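Chloroplast pentatricopeptide repeat protein 10 (Zea mays, PDB 4M59) binds specific single-stranded RNA sites in chloroplast atpH and psaJ transcripts, stabilising these messages by blocking exonucleases, and forms homodimers. Local coordinates at residues 41-46 against 56-61; 68-73 against 96-101; 88-93 against 114-119; 121-126 against 152-157; 139-144 against 171-176. The protein carries 4 engineered substitutions. All coordinates share one frame; numbering follows the deposited sequence.

Interaction 1 of 5, residues 41-46 against 56-61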
# COMPACT_ATOMS: atom_id res chain seq x y z
N SER A 41 -38.72 -2.21 29.61
CA SER A 41 -37.91 -2.65 30.74
C SER A 41 -36.92 -3.72 30.30
O SER A 41 -35.73 -3.65 30.61
CB SER A 41 -38.80 -3.19 31.86
OG SER A 41 -38.61 -2.45 33.06
N LEU A 42 -37.41 -4.71 29.56
CA LEU A 42 -36.56 -5.77 29.04
C LEU A 42 -35.48 -5.19 28.15
O LEU A 42 -34.33 -5.63 28.18
CB LEU A 42 -37.40 -6.78 28.25
CG LEU A 42 -38.40 -7.61 29.05
CD1 LEU A 42 -38.99 -8.71 28.19
CD2 LEU A 42 -37.74 -8.19 30.29
N LEU A 43 -35.85 -4.19 27.36
CA LEU A 43 -34.92 -3.53 26.45
C LEU A 43 -33.77 -2.89 27.22
O LEU A 43 -32.60 -3.07 26.86
CB LEU A 43 -35.64 -2.48 25.61
CG LEU A 43 -36.79 -2.99 24.73
CD1 LEU A 43 -37.02 -2.05 23.56
CD2 LEU A 43 -36.51 -4.41 24.25
N LYS A 44 -34.12 -2.14 28.25
CA LYS A 44 -33.14 -1.46 29.08
C LYS A 44 -32.19 -2.46 29.72
O LYS A 44 -31.00 -2.19 29.88
CB LYS A 44 -33.83 -0.63 30.16
CG LYS A 44 -32.89 0.20 31.02
CD LYS A 44 -33.49 1.56 31.35
CE LYS A 44 -32.76 2.21 32.52
NZ LYS A 44 -32.99 3.68 32.56
N ALA A 45 -32.72 -3.63 30.09
CA ALA A 45 -31.90 -4.66 30.67
C ALA A 45 -30.99 -5.32 29.66
O ALA A 45 -29.84 -5.62 29.95
CB ALA A 45 -32.75 -5.70 31.35
N LEU A 46 -31.51 -5.57 28.47
CA LEU A 46 -30.71 -6.25 27.46
C LEU A 46 -29.53 -5.40 27.03
O LEU A 46 -28.51 -5.92 26.64
CB LEU A 46 -31.58 -6.62 26.27
CG LEU A 46 -32.65 -7.66 26.55
CD1 LEU A 46 -33.72 -7.64 25.49
CD2 LEU A 46 -32.04 -9.03 26.60
N LEU A 56 -33.20 -5.64 19.80
CA LEU A 56 -33.78 -5.30 18.52
C LEU A 56 -34.74 -6.39 18.10
O LEU A 56 -35.83 -6.12 17.64
CB LEU A 56 -32.69 -5.16 17.48
CG LEU A 56 -32.77 -4.04 16.46
CD1 LEU A 56 -31.78 -4.30 15.38
CD2 LEU A 56 -34.14 -3.97 15.87
N ALA A 57 -34.32 -7.62 18.26
CA ALA A 57 -35.11 -8.75 17.83
C ALA A 57 -36.42 -8.82 18.58
O ALA A 57 -37.43 -9.24 18.04
CB ALA A 57 -34.34 -10.01 18.02
N LEU A 58 -36.38 -8.43 19.85
CA LEU A 58 -37.58 -8.43 20.68
C LEU A 58 -38.51 -7.32 20.22
O LEU A 58 -39.72 -7.51 20.12
CB LEU A 58 -37.21 -8.23 22.15
CG LEU A 58 -38.34 -8.37 23.17
CD1 LEU A 58 -39.08 -9.68 22.97
CD2 LEU A 58 -37.79 -8.27 24.58
N LEU A 59 -37.93 -6.16 19.93
CA LEU A 59 -38.67 -5.03 19.44
C LEU A 59 -39.47 -5.43 18.23
O LEU A 59 -40.66 -5.17 18.13
CB LEU A 59 -37.70 -3.95 19.04
CG LEU A 59 -37.92 -2.55 19.56
CD1 LEU A 59 -37.31 -1.61 18.59
CD2 LEU A 59 -39.37 -2.24 19.73
N ARG A 60 -38.78 -6.06 17.29
CA ARG A 60 -39.41 -6.52 16.06
C ARG A 60 -40.45 -7.58 16.37
O ARG A 60 -41.49 -7.66 15.72
CB ARG A 60 -38.36 -7.08 15.10
CG ARG A 60 -37.10 -6.23 15.00
CD ARG A 60 -36.52 -6.27 13.59
NE ARG A 60 -37.14 -5.28 12.72
CZ ARG A 60 -36.48 -4.31 12.11
NH1 ARG A 60 -35.17 -4.19 12.27
NH2 ARG A 60 -37.13 -3.45 11.33
N TRP A 61 -40.17 -8.40 17.38
CA TRP A 61 -41.12 -9.41 17.79
C TRP A 61 -42.32 -8.75 18.38
O TRP A 61 -43.42 -8.88 17.86
CB TRP A 61 -40.52 -10.34 18.84
CG TRP A 61 -41.48 -11.40 19.25
CD1 TRP A 61 -41.76 -12.54 18.57
CD2 TRP A 61 -42.30 -11.42 20.42
NE1 TRP A 61 -42.70 -13.28 19.24
CE2 TRP A 61 -43.05 -12.61 20.38
CE3 TRP A 61 -42.47 -10.55 21.49
CZ2 TRP A 61 -43.94 -12.94 21.38
CZ3 TRP A 61 -43.36 -10.88 22.46
CH2 TRP A 61 -44.09 -12.07 22.41
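Leu43 and Leu58 have the closest CA atoms, 8.0 Å apart, where helices 39-47 and 52-65 run almost antiparallel, the short axes of residues 41-46 and 56-61 lying at 164° and coming within 10.2 Å. Joined by a short link, the two make a helical hairpin, the unit from which alpha-solenoids are built. Every side chain in the interface is a leucine. Leu58 is the side chain the others gather round: chi1 (-173°) sets CG anti to the backbone N, and chi2 (52°) then carries its methyls, CD2 lying 3.8 Å from Leu42 CD1, 4.1 Å from Leu43 CD2 and 4.2 Å from Leu46 CD1. The side chains of Leu42 and Leu58 run roughly perpendicular to each other. Leu43 divides its branches, CD2 going to Leu58 while CD1 lies 4.1 Å from Leu59 CG. Helices beyond the pair close over the leucines: Val12 of helix 8-16 meets Leu42 and Leu46, and Val76 of helix 70-82 meets Leu43 and Leu59. With no hydrogen bond between the two segments, this wholly apolar contact is held by van der Waals packing and the burial of its methyls, without any directional bond.

Interaction 2 of 5, residues 68-73 against 96-101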
# COMPACT_ATOMS: atom_id res chain seq x y z
N ALA A 68 -45.16 -3.22 21.40
CA ALA A 68 -44.11 -2.24 21.48
C ALA A 68 -44.70 -0.85 21.31
O ALA A 68 -45.36 -0.58 20.33
CB ALA A 68 -43.09 -2.50 20.42
N ASP A 69 -44.45 0.01 22.27
CA ASP A 69 -44.81 1.40 22.11
C ASP A 69 -43.60 2.24 21.74
O ASP A 69 -42.47 1.77 21.76
CB ASP A 69 -45.52 1.97 23.34
CG ASP A 69 -44.71 1.84 24.61
OD1 ASP A 69 -43.79 1.00 24.66
OD2 ASP A 69 -44.99 2.58 25.58
N ALA A 70 -43.87 3.48 21.39
CA ALA A 70 -42.85 4.41 20.97
C ALA A 70 -41.74 4.52 21.98
O ALA A 70 -40.60 4.68 21.62
CB ALA A 70 -43.46 5.73 20.75
N SER A 71 -42.10 4.42 23.25
CA SER A 71 -41.13 4.52 24.33
C SER A 71 -40.07 3.43 24.23
O SER A 71 -38.92 3.61 24.65
CB SER A 71 -41.82 4.44 25.70
OG SER A 71 -41.62 5.63 26.44
N ALA A 72 -40.45 2.29 23.66
CA ALA A 72 -39.55 1.18 23.50
C ALA A 72 -38.60 1.39 22.34
O ALA A 72 -37.41 1.18 22.45
CB ALA A 72 -40.33 -0.07 23.29
N LEU A 73 -39.16 1.80 21.21
CA LEU A 73 -38.37 2.04 20.02
C LEU A 73 -37.33 3.09 20.30
O LEU A 73 -36.18 2.94 19.93
CB LEU A 73 -39.27 2.50 18.89
CG LEU A 73 -38.57 2.85 17.58
CD1 LEU A 73 -37.96 1.63 16.94
CD2 LEU A 73 -39.53 3.50 16.62
N THR A 96 -40.94 -0.55 10.43
CA THR A 96 -41.91 0.05 11.33
C THR A 96 -42.48 -0.96 12.32
O THR A 96 -43.38 -1.73 11.98
CB THR A 96 -43.08 0.68 10.55
OG1 THR A 96 -42.61 1.16 9.28
CG2 THR A 96 -43.67 1.85 11.33
N PRO A 97 -41.95 -0.95 13.54
CA PRO A 97 -42.43 -1.85 14.59
C PRO A 97 -43.41 -1.15 15.52
O PRO A 97 -43.64 -1.61 16.64
CB PRO A 97 -41.15 -2.21 15.35
CG PRO A 97 -40.26 -1.03 15.14
CD PRO A 97 -40.56 -0.53 13.76
N LEU A 98 -43.97 -0.03 15.06
CA LEU A 98 -44.91 0.73 15.87
C LEU A 98 -46.33 0.64 15.32
O LEU A 98 -46.52 0.50 14.11
CB LEU A 98 -44.48 2.20 15.94
CG LEU A 98 -43.19 2.51 16.70
CD1 LEU A 98 -42.71 3.92 16.39
CD2 LEU A 98 -43.41 2.33 18.20
N PRO A 99 -47.32 0.74 16.20
CA PRO A 99 -48.72 0.72 15.76
C PRO A 99 -49.11 2.05 15.11
O PRO A 99 -48.41 3.04 15.31
CB PRO A 99 -49.49 0.54 17.07
CG PRO A 99 -48.60 1.14 18.11
CD PRO A 99 -47.19 0.85 17.66
N PRO A 100 -50.20 2.07 14.34
CA PRO A 100 -50.61 3.31 13.67
C PRO A 100 -50.90 4.45 14.64
O PRO A 100 -51.44 4.20 15.72
CB PRO A 100 -51.89 2.90 12.94
CG PRO A 100 -52.44 1.78 13.76
CD PRO A 100 -51.24 1.03 14.28
N GLY A 101 -50.55 5.68 14.27
CA GLY A 101 -50.82 6.83 15.12
C GLY A 101 -49.73 7.11 16.13
O GLY A 101 -49.94 7.83 17.10
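Lying mainly in the first predicted PPR repeat, this contact brings the loop carrying Pro97 and Leu98 back from the end of helix 86-95 over Ala68, just before helix 70-82, and over Ala70 and Leu73 in its first turn. Leu98 reaches in with both branches. Its CD1 lies 3.2 Å from Leu73 CD2, a short approach for two methyl groups. Its CD2 sits against the backbone of the helix's first turn, 3.4 Å from Ala70 N and 3.5 Å from Asp69 C. Leu73, whose CG is anti to the backbone N (chi1 177°), turns its other methyl to the proline ring, with CD1 4.0 Å from Pro97 CG. At the outer margin Pro99 CD rests 3.5 Å from Ala68 O. An alanine in place of Leu98 would probably leave Leu73 CD2 without its partner in the loop and open a gap beside Ala70 N. No hydrogen bond joins the segments. Leu59 of helix 52-65 touches both Ala68 and Leu73, while Leu104, farther along the same loop, touches Leu73 and Leu98. A connecting loop packed back on the start of the preceding antiparallel hairpin suits the helix-turn-helix repeats of a PPR solenoid.

Interaction 3 of 5, residues 88-93 against 114-119. With nucleotides of chain D.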
# COMPACT_ATOMS: atom_id res chain seq x y z
N ALA A 88 -29.17 -0.24 11.18
CA ALA A 88 -30.20 -0.94 11.90
C ALA A 88 -31.34 -0.00 12.19
O ALA A 88 -32.48 -0.41 12.30
CB ALA A 88 -29.63 -1.48 13.16
N VAL A 89 -31.02 1.28 12.31
CA VAL A 89 -32.02 2.29 12.58
C VAL A 89 -32.77 2.65 11.30
O VAL A 89 -33.94 2.97 11.34
CB VAL A 89 -31.40 3.54 13.18
CG1 VAL A 89 -32.46 4.49 13.62
CG2 VAL A 89 -30.53 3.17 14.35
N CYS A 90 -32.08 2.59 10.18
CA CYS A 90 -32.72 2.86 8.91
C CYS A 90 -33.63 1.70 8.58
O CYS A 90 -34.45 1.79 7.70
CB CYS A 90 -31.70 3.05 7.80
SG CYS A 90 -30.68 4.49 7.96
N ALA A 91 -33.45 0.61 9.30
CA ALA A 91 -34.27 -0.56 9.11
C ALA A 91 -35.60 -0.36 9.79
O ALA A 91 -36.64 -0.60 9.20
CB ALA A 91 -33.59 -1.74 9.68
N LEU A 92 -35.53 0.06 11.04
CA LEU A 92 -36.70 0.34 11.85
C LEU A 92 -37.56 1.37 11.20
O LEU A 92 -38.77 1.36 11.31
CB LEU A 92 -36.26 0.87 13.19
CG LEU A 92 -35.42 -0.12 13.97
CD1 LEU A 92 -34.86 0.53 15.19
CD2 LEU A 92 -36.30 -1.26 14.37
N LEU A 93 -36.91 2.30 10.52
CA LEU A 93 -37.60 3.31 9.79
C LEU A 93 -38.35 2.67 8.65
O LEU A 93 -39.41 3.14 8.24
CB LEU A 93 -36.59 4.29 9.25
CG LEU A 93 -37.13 5.32 8.27
CD1 LEU A 93 -37.54 6.52 9.03
CD2 LEU A 93 -36.06 5.65 7.31
N HIS A 114 -29.80 11.33 11.29
CA HIS A 114 -28.39 11.22 11.13
C HIS A 114 -28.06 9.89 10.51
O HIS A 114 -27.12 9.77 9.76
CB HIS A 114 -27.70 11.32 12.47
CG HIS A 114 -26.24 11.04 12.42
ND1 HIS A 114 -25.65 10.07 13.19
CD2 HIS A 114 -25.26 11.59 11.67
CE1 HIS A 114 -24.36 10.04 12.92
NE2 HIS A 114 -24.10 10.95 12.01
N ALA A 115 -28.87 8.90 10.82
CA ALA A 115 -28.68 7.57 10.27
C ALA A 115 -29.00 7.55 8.80
O ALA A 115 -28.39 6.84 8.03
CB ALA A 115 -29.54 6.58 11.01
N LEU A 116 -29.98 8.35 8.41
CA LEU A 116 -30.35 8.46 7.01
C LEU A 116 -29.32 9.27 6.27
O LEU A 116 -29.18 9.14 5.06
CB LEU A 116 -31.70 9.13 6.88
CG LEU A 116 -32.89 8.32 7.33
CD1 LEU A 116 -34.11 9.16 7.16
CD2 LEU A 116 -32.97 7.13 6.46
N SER A 117 -28.63 10.12 6.99
CA SER A 117 -27.66 10.99 6.39
C SER A 117 -26.40 10.22 6.11
O SER A 117 -25.67 10.51 5.18
CB SER A 117 -27.37 12.16 7.33
OG SER A 117 -26.60 13.16 6.69
N ARG A 118 -26.13 9.22 6.95
CA ARG A 118 -24.90 8.45 6.86
C ARG A 118 -24.99 7.35 5.80
O ARG A 118 -24.06 6.56 5.65
CB ARG A 118 -24.57 7.83 8.22
CG ARG A 118 -23.73 8.72 9.12
CD ARG A 118 -22.55 7.96 9.69
NE ARG A 118 -21.29 8.69 9.50
CZ ARG A 118 -20.21 8.17 8.93
NH1 ARG A 118 -19.12 8.91 8.79
NH2 ARG A 118 -20.23 6.93 8.48
N ALA A 119 -26.10 7.31 5.08
CA ALA A 119 -26.29 6.29 4.08
C ALA A 119 -26.56 6.95 2.76
O ALA A 119 -26.80 6.30 1.75
CB ALA A 119 -27.42 5.41 4.48
P U D 2 -23.30 11.68 17.09
OP1 U D 2 -22.51 10.81 16.18
OP2 U D 2 -22.70 12.14 18.37
O5' U D 2 -23.74 12.96 16.25
C5' U D 2 -24.49 12.83 15.05
C4' U D 2 -24.59 14.15 14.33
O4' U D 2 -25.24 15.13 15.18
C3' U D 2 -23.26 14.80 13.97
O3' U D 2 -22.70 14.26 12.79
C2' U D 2 -23.62 16.28 13.88
O2' U D 2 -24.21 16.58 12.62
C1' U D 2 -24.69 16.41 14.96
N1 U D 2 -24.15 16.91 16.25
C2 U D 2 -24.27 18.27 16.53
O2 U D 2 -24.79 19.06 15.76
N3 U D 2 -23.76 18.67 17.74
C4 U D 2 -23.15 17.87 18.68
O4 U D 2 -22.74 18.36 19.73
C5 U D 2 -23.07 16.49 18.33
C6 U D 2 -23.56 16.06 17.16
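Val89 O accepts from Leu93 N over 3.2 Å, one of the helical bonds of helix 86-95 that bring Val89, Cys90 and Leu93 out against Ala115 and Leu116 of helix 106-117. The contact joins the first and second predicted PPR repeats of the solenoid, and beyond it helix 106-117 reaches the RNA. Cys90 carries the middle: SG, beside the backbone N (chi1 -66°), lies 3.3 Å from Ala115 O and 3.8 Å from Leu116 CD2. Leu93 and Leu116 meet tip to tip, their CD2 atoms 3.5 Å apart, while Val89 CB lies 4.2 Å from Ala115 CB. No hydrogen bond crosses between the two segments. Leu116 also touches Ala125 of helix 122-132, so this apolar seam continues into the next helix. Just after Leu116, Ser117 and Arg118 pack on Arg365 of the second subunit.

His114 takes no part in the seam but meets the nucleic acid, and its ring also meets that of His86 at about 90°. An alanine at His114 would probably deprive the U2 sugar of the ring face under its C5' and leave the His86 ring without its neighbour. One face of the ring carries C5' of U2 in chain D, 3.4 Å above the His114 plane and over its centre.

Interaction 4 of 5, residues 121-126 against 152-157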
# COMPACT_ATOMS: atom_id res chain seq x y z
N ARG A 121 -28.99 8.70 2.16
CA ARG A 121 -30.43 8.78 1.96
C ARG A 121 -30.94 10.16 2.38
O ARG A 121 -31.73 10.28 3.31
CB ARG A 121 -31.14 7.68 2.75
CG ARG A 121 -30.68 6.28 2.38
CD ARG A 121 -31.49 5.22 3.11
NE ARG A 121 -32.88 5.19 2.67
CZ ARG A 121 -33.83 4.50 3.26
NH1 ARG A 121 -33.56 3.77 4.34
NH2 ARG A 121 -35.07 4.52 2.79
N TYR A 122 -30.47 11.18 1.68
CA TYR A 122 -30.80 12.56 2.00
C TYR A 122 -32.25 12.90 1.68
O TYR A 122 -33.00 13.35 2.55
CB TYR A 122 -29.86 13.51 1.25
CG TYR A 122 -28.40 13.19 1.45
CD1 TYR A 122 -27.93 12.75 2.68
CD2 TYR A 122 -27.49 13.32 0.42
CE1 TYR A 122 -26.59 12.45 2.87
CE2 TYR A 122 -26.15 13.03 0.60
CZ TYR A 122 -25.71 12.59 1.83
OH TYR A 122 -24.38 12.30 2.02
N GLU A 123 -32.65 12.69 0.43
CA GLU A 123 -34.01 12.98 0.00
C GLU A 123 -35.03 12.37 0.95
O GLU A 123 -36.17 12.83 1.03
CB GLU A 123 -34.24 12.47 -1.42
CG GLU A 123 -33.29 13.06 -2.45
CD GLU A 123 -33.64 14.49 -2.81
OE1 GLU A 123 -33.07 15.01 -3.79
OE2 GLU A 123 -34.47 15.10 -2.11
N ARG A 124 -34.62 11.33 1.67
CA ARG A 124 -35.50 10.65 2.61
C ARG A 124 -35.45 11.32 3.97
O ARG A 124 -36.45 11.35 4.69
CB ARG A 124 -35.11 9.17 2.74
CG ARG A 124 -36.28 8.24 2.98
CD ARG A 124 -36.51 8.02 4.46
NE ARG A 124 -37.76 8.61 4.91
CZ ARG A 124 -38.91 7.93 5.02
NH1 ARG A 124 -38.95 6.65 4.72
NH2 ARG A 124 -40.00 8.55 5.44
N ALA A 125 -34.28 11.84 4.33
CA ALA A 125 -34.10 12.51 5.61
C ALA A 125 -34.94 13.78 5.67
O ALA A 125 -35.50 14.12 6.71
CB ALA A 125 -32.63 12.83 5.84
N LEU A 126 -35.01 14.49 4.55
CA LEU A 126 -35.79 15.71 4.46
C LEU A 126 -37.27 15.42 4.59
O LEU A 126 -38.03 16.22 5.14
CB LEU A 126 -35.50 16.43 3.15
CG LEU A 126 -34.07 16.93 2.94
CD1 LEU A 126 -34.00 17.87 1.75
CD2 LEU A 126 -33.56 17.61 4.20
N GLY A 152 -26.07 20.10 2.86
CA GLY A 152 -24.73 20.38 2.41
C GLY A 152 -24.07 19.30 1.60
O GLY A 152 -23.01 19.51 1.05
N ARG A 153 -24.68 18.12 1.57
CA ARG A 153 -24.10 16.98 0.88
C ARG A 153 -24.89 16.61 -0.37
O ARG A 153 -24.55 15.67 -1.08
CB ARG A 153 -24.01 15.78 1.82
CG ARG A 153 -23.60 16.13 3.24
CD ARG A 153 -22.96 14.95 3.94
NE ARG A 153 -22.41 15.32 5.24
CZ ARG A 153 -21.13 15.17 5.58
NH1 ARG A 153 -20.27 14.67 4.71
NH2 ARG A 153 -20.72 15.54 6.78
N MET A 154 -25.96 17.36 -0.63
CA MET A 154 -26.79 17.11 -1.78
C MET A 154 -26.34 17.96 -2.93
O MET A 154 -26.25 17.49 -4.06
CB MET A 154 -28.24 17.44 -1.45
CG MET A 154 -28.84 16.58 -0.38
SD MET A 154 -30.35 17.23 0.31
CE MET A 154 -31.47 16.88 -1.01
N GLY A 155 -26.05 19.21 -2.64
CA GLY A 155 -25.67 20.14 -3.68
C GLY A 155 -26.83 21.05 -4.02
O GLY A 155 -27.98 20.69 -3.82
N ARG A 156 -26.51 22.22 -4.54
CA ARG A 156 -27.51 23.21 -4.91
C ARG A 156 -28.52 23.43 -3.80
O ARG A 156 -29.72 23.46 -4.06
CB ARG A 156 -28.23 22.77 -6.17
CG ARG A 156 -27.38 22.85 -7.41
CD ARG A 156 -28.18 22.47 -8.65
NE ARG A 156 -27.38 22.61 -9.86
CZ ARG A 156 -26.47 21.73 -10.25
NH1 ARG A 156 -26.23 20.64 -9.54
NH2 ARG A 156 -25.79 21.93 -11.37
N SER A 157 -28.05 23.54 -2.57
CA SER A 157 -28.97 23.60 -1.43
C SER A 157 -28.74 24.82 -0.56
O SER A 157 -29.19 24.86 0.59
CB SER A 157 -28.87 22.33 -0.60
OG SER A 157 -28.78 21.19 -1.43
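Tyr122 can be followed atom by atom across Met154 and Arg153, at a join between helix 122-132 of the second predicted PPR repeat and the loop after helix 141-151 of the third. Its CB starts 3.6 Å from Met154 CG, and CD2 keeps the same methylene at 3.6 Å, as the two side chains pass alongside, heading opposite ways. Farther out CE2 comes 3.5 Å from Arg153 O. At the tip the hydroxyl, OH, lies against the aliphatic part of the arginine, 3.5 Å from Arg153 CB and 3.6 Å from Arg153 CD. The guanidinium, its plane 36° from the ring, continues beyond the tyrosine to a salt bridge with Asp149 and another with an RNA phosphate. Val150 of helix 141-151 also packs on Tyr122. Met154 finishes the contact by bending at its last torsion (chi3 74°), which puts CE 3.9 Å from Leu126 CD1, tip to tip, and 3.7 Å from Glu123 OE2.

Interaction 5 of 5, residues 139-144 against 171-176. With nucleotides of chain D.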
# COMPACT_ATOMS: atom_id res chain seq x y z
N PRO A 139 -37.90 20.84 16.55
CA PRO A 139 -36.53 20.38 16.38
C PRO A 139 -35.57 21.07 17.32
O PRO A 139 -35.79 22.20 17.73
CB PRO A 139 -36.23 20.73 14.93
CG PRO A 139 -37.29 21.61 14.50
CD PRO A 139 -38.47 21.32 15.29
N THR A 140 -34.50 20.38 17.68
CA THR A 140 -33.48 20.96 18.53
C THR A 140 -32.29 21.32 17.69
O THR A 140 -32.32 21.20 16.47
CB THR A 140 -33.02 20.00 19.63
OG1 THR A 140 -31.80 19.37 19.25
CG2 THR A 140 -34.06 18.96 19.91
N LEU A 141 -31.23 21.76 18.34
CA LEU A 141 -30.08 22.30 17.66
C LEU A 141 -29.43 21.26 16.80
O LEU A 141 -29.15 21.48 15.64
CB LEU A 141 -29.07 22.79 18.68
CG LEU A 141 -27.84 23.47 18.12
CD1 LEU A 141 -28.22 24.77 17.49
CD2 LEU A 141 -26.81 23.70 19.18
N VAL A 142 -29.20 20.10 17.39
CA VAL A 142 -28.60 18.99 16.69
C VAL A 142 -29.49 18.52 15.56
O VAL A 142 -29.02 18.11 14.52
CB VAL A 142 -28.36 17.87 17.65
CG1 VAL A 142 -27.63 16.76 16.99
CG2 VAL A 142 -27.54 18.38 18.79
N THR A 143 -30.79 18.62 15.75
CA THR A 143 -31.72 18.31 14.69
C THR A 143 -31.53 19.27 13.53
O THR A 143 -31.41 18.86 12.40
CB THR A 143 -33.16 18.34 15.19
OG1 THR A 143 -33.31 17.44 16.28
CG2 THR A 143 -34.10 17.92 14.11
N TYR A 144 -31.50 20.56 13.83
CA TYR A 144 -31.33 21.54 12.78
C TYR A 144 -29.99 21.34 12.13
O TYR A 144 -29.85 21.49 10.94
CB TYR A 144 -31.41 22.96 13.34
CG TYR A 144 -32.79 23.48 13.64
CD1 TYR A 144 -33.59 24.02 12.65
CD2 TYR A 144 -33.28 23.48 14.93
CE1 TYR A 144 -34.84 24.50 12.94
CE2 TYR A 144 -34.52 23.96 15.21
CZ TYR A 144 -35.30 24.47 14.22
OH TYR A 144 -36.54 24.95 14.52
N ALA A 171 -36.96 30.36 15.93
CA ALA A 171 -37.56 29.51 16.94
C ALA A 171 -36.71 29.67 18.16
O ALA A 171 -36.77 28.88 19.09
CB ALA A 171 -37.58 28.09 16.50
N GLY A 172 -35.90 30.71 18.13
CA GLY A 172 -35.08 31.08 19.26
C GLY A 172 -33.96 30.10 19.45
O GLY A 172 -33.45 29.94 20.55
N VAL A 173 -33.59 29.42 18.37
CA VAL A 173 -32.52 28.44 18.40
C VAL A 173 -31.25 29.06 17.83
O VAL A 173 -31.21 29.46 16.67
CB VAL A 173 -32.87 27.18 17.60
CG1 VAL A 173 -32.02 26.00 18.05
CG2 VAL A 173 -34.35 26.86 17.74
N GLU A 174 -30.20 29.12 18.65
CA GLU A 174 -28.97 29.77 18.24
C GLU A 174 -27.94 28.77 17.72
O GLU A 174 -27.64 27.77 18.36
CB GLU A 174 -28.38 30.57 19.40
CG GLU A 174 -28.33 32.07 19.14
CD GLU A 174 -29.17 32.86 20.13
OE1 GLU A 174 -30.20 33.43 19.71
OE2 GLU A 174 -28.81 32.90 21.32
N PRO A 175 -27.41 29.08 16.55
CA PRO A 175 -26.38 28.28 15.90
C PRO A 175 -25.17 28.13 16.79
O PRO A 175 -24.99 28.89 17.72
CB PRO A 175 -26.02 29.11 14.68
CG PRO A 175 -27.23 29.84 14.38
CD PRO A 175 -27.83 30.19 15.69
N ASP A 176 -24.34 27.14 16.49
CA ASP A 176 -23.13 26.93 17.25
C ASP A 176 -21.95 26.65 16.34
O ASP A 176 -21.97 26.97 15.16
CB ASP A 176 -23.31 25.81 18.28
CG ASP A 176 -23.31 24.45 17.66
OD1 ASP A 176 -23.69 24.32 16.48
OD2 ASP A 176 -22.93 23.49 18.35
O5' G D 1 -25.04 11.14 21.23
C5' G D 1 -25.49 10.03 20.46
C4' G D 1 -26.28 10.48 19.25
O4' G D 1 -27.50 11.15 19.68
C3' G D 1 -25.59 11.50 18.35
O3' G D 1 -24.68 10.92 17.44
C2' G D 1 -26.77 12.18 17.67
O2' G D 1 -27.29 11.34 16.64
C1' G D 1 -27.78 12.23 18.81
N9 G D 1 -27.70 13.49 19.58
C8 G D 1 -26.58 14.06 20.14
N7 G D 1 -26.80 15.17 20.77
C5 G D 1 -28.17 15.36 20.64
C6 G D 1 -28.99 16.41 21.13
O6 G D 1 -28.66 17.40 21.78
N1 G D 1 -30.31 16.21 20.77
C2 G D 1 -30.80 15.16 20.05
N2 G D 1 -32.12 15.18 19.82
N3 G D 1 -30.04 14.17 19.59
C4 G D 1 -28.74 14.33 19.92
P U D 2 -23.30 11.68 17.09
OP1 U D 2 -22.51 10.81 16.18
OP2 U D 2 -22.70 12.14 18.37
O5' U D 2 -23.74 12.96 16.25
C5' U D 2 -24.49 12.83 15.05
C4' U D 2 -24.59 14.15 14.33
O4' U D 2 -25.24 15.13 15.18
C3' U D 2 -23.26 14.80 13.97
O3' U D 2 -22.70 14.26 12.79
C2' U D 2 -23.62 16.28 13.88
O2' U D 2 -24.21 16.58 12.62
C1' U D 2 -24.69 16.41 14.96
N1 U D 2 -24.15 16.91 16.25
C2 U D 2 -24.27 18.27 16.53
O2 U D 2 -24.79 19.06 15.76
N3 U D 2 -23.76 18.67 17.74
C4 U D 2 -23.15 17.87 18.68
O4 U D 2 -22.74 18.36 19.73
C5 U D 2 -23.07 16.49 18.33
C6 U D 2 -23.56 16.06 17.16
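Leu141 and Tyr144 supply the apolar part of this contact, pressing on the loop 171-176. Leu141 CD1 lies 4.0 Å from Val173 CG1, and Tyr144 CE2 is 3.9 Å from Val173 CG2. The tyrosine ring is backed on one face by Pro139 CB, nearer the ring's margin than its centre.

Other contacts set methyls beside polar groups. Leu141 CD1 approaches Glu174 O to 3.2 Å, and its CD2 lies 3.9 Å from Asp176 CG. The Asp176 carboxylate has firmer partners, OD1 being hydrogen-bonded to Thr179 OG1 and Asn145 ND2.

As caps, Thr140 at the start of helix 141-151 accepts weakly from Val142 N through OG1, and Asp176 caps helix 177-188.

Val142, whose CB bond points away from the loop, makes the closest RNA contacts. With CG1 anti to the backbone N (chi1 -175°), it puts that methyl 3.4 Å from O4' of U2 in chain D, while CG2 is 3.3 Å from O6 of G1 in chain D. It thus touches two successive nucleotides, as expected of a PPR helix lining the RNA path.

Around the contact, Met168 of helix 158-170 packs on Leu141 and Tyr144, and Phe129 of helix 122-132 on Pro139.

In the fold
The five contacts follow the N-terminal part of the solenoid from helix 39-47 to the loop before helix 177-188. Interactions 1 and 2 have centres about 12 Å apart and touch, for instance where Leu43 packs on Ala72. Interaction 3 touches both, its segments alternating along the chain with those of interaction 2. It also meets interaction 4, about 14 Å away between centres, through the consecutive helices 106-117 and 122-132. Interactions 4 and 5 again alternate but do not touch. The alternating pairs 2/3 and 4/5 link neighbouring repeats; interactions 3, 4 and 5 include residues that meet RNA, and interactions 3 and 4 also touch the second subunit.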